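Local coordinates for hypothetical protein (Caulobacter vibrioides, PDB 2QAS) that probably acts as an SspB-type adaptor that delivers ssrA-tagged proteins to the ClpX unfoldase for degradation, at residues L13-Y16 against E17-A20. Numbering follows the deposited sequence.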
# COMPACT_ATOMS: atom_id res chain seq x y z
N LEU A 13 11.91 -13.44 -6.45
CA LEU A 13 12.36 -12.51 -7.47
C LEU A 13 11.34 -11.39 -7.67
O LEU A 13 11.59 -10.41 -8.37
CB LEU A 13 12.58 -13.24 -8.80
CG LEU A 13 13.34 -14.57 -8.77
CD1 LEU A 13 13.68 -15.00 -10.19
CD2 LEU A 13 14.61 -14.44 -7.95
N MET A 14 10.18 -11.55 -7.05
CA MET A 14 9.13 -10.54 -7.14
C MET A 14 9.24 -9.55 -5.98
O MET A 14 8.68 -8.45 -6.04
CB MET A 14 7.75 -11.20 -7.11
CG MET A 14 7.44 -12.07 -8.30
SD MET A 14 7.28 -11.10 -9.80
CE MET A 14 5.53 -10.63 -9.73
N GLN A 15 9.97 -9.94 -4.94
CA GLN A 15 10.15 -9.10 -3.77
C GLN A 15 8.78 -8.65 -3.28
O GLN A 15 8.53 -7.46 -3.10
CB GLN A 15 10.98 -7.87 -4.12
CG GLN A 15 12.25 -8.17 -4.89
CD GLN A 15 13.00 -6.91 -5.26
OE1 GLN A 15 13.48 -6.18 -4.39
NE2 GLN A 15 13.12 -6.64 -6.57
N TYR A 16 7.89 -9.61 -3.07
CA TYR A 16 6.56 -9.28 -2.62
C TYR A 16 6.60 -8.57 -1.28
O TYR A 16 5.88 -7.59 -1.07
CB TYR A 16 5.71 -10.55 -2.51
CG TYR A 16 5.24 -11.07 -3.86
CD1 TYR A 16 5.59 -12.36 -4.29
CD2 TYR A 16 4.46 -10.28 -4.69
CE1 TYR A 16 5.15 -12.83 -5.53
CE2 TYR A 16 4.02 -10.75 -5.94
CZ TYR A 16 4.37 -12.03 -6.34
OH TYR A 16 3.94 -12.49 -7.57
N GLU A 17 7.46 -9.05 -0.39
CA GLU A 17 7.56 -8.44 0.93
C GLU A 17 8.00 -6.98 0.88
O GLU A 17 7.52 -6.15 1.66
CB GLU A 17 8.51 -9.25 1.82
CG GLU A 17 8.24 -9.01 3.29
CD GLU A 17 6.74 -8.87 3.55
OE1 GLU A 17 5.97 -9.80 3.20
OE2 GLU A 17 6.32 -7.81 4.09
N ALA A 18 8.91 -6.66 -0.04
CA ALA A 18 9.37 -5.29 -0.19
C ALA A 18 8.24 -4.44 -0.75
O ALA A 18 8.03 -3.32 -0.29
CB ALA A 18 10.57 -5.25 -1.11
N MET A 19 7.52 -4.96 -1.74
CA MET A 19 6.42 -4.21 -2.34
C MET A 19 5.29 -3.97 -1.34
O MET A 19 4.59 -2.96 -1.41
CB MET A 19 5.85 -4.97 -3.55
CG MET A 19 6.80 -5.14 -4.72
SD MET A 19 6.02 -6.19 -5.98
CE MET A 19 5.97 -5.09 -7.34
N ALA A 20 5.11 -4.90 -0.41
CA ALA A 20 4.08 -4.76 0.60
C ALA A 20 4.48 -3.66 1.59
O ALA A 20 3.63 -2.96 2.15
CB ALA A 20 3.87 -6.08 1.33
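Met19 meets Gln15 through its backbone N and its side chain, and Met14 through its side chain. Its N donates a hydrogen bond to Gln15 O at 3.0 Å. One residue on, Ala20 N bonds to Tyr16 O at 2.9 Å. Met19 CG lies beside its own backbone N (chi1 -64°), which carries the side chain back past the carbonyls of Gln15 and Met14; CG stands 3.3 Å from Gln15 O and SD 3.5 Å from Met14 O. Ala18 CB meets Gln15 CB at 4.0 Å, a loose aliphatic touch.

The chain leading in is held by Asp12, whose OD1 accepts a hydrogen bond from Met14 N, and Met14 CB sits over one face of the Tyr16 ring, toward its rim. A second subunit meets this end of the helix: its Asp115 bonds Tyr16 OH, its Phe120 stacks on the ring, and its Lys34 bonds Met14 O. With Gln15 as N-cap, the i to i+4 bonds mark the first turn of helix 16-35, built here into the subunit interface of the SspB dimer.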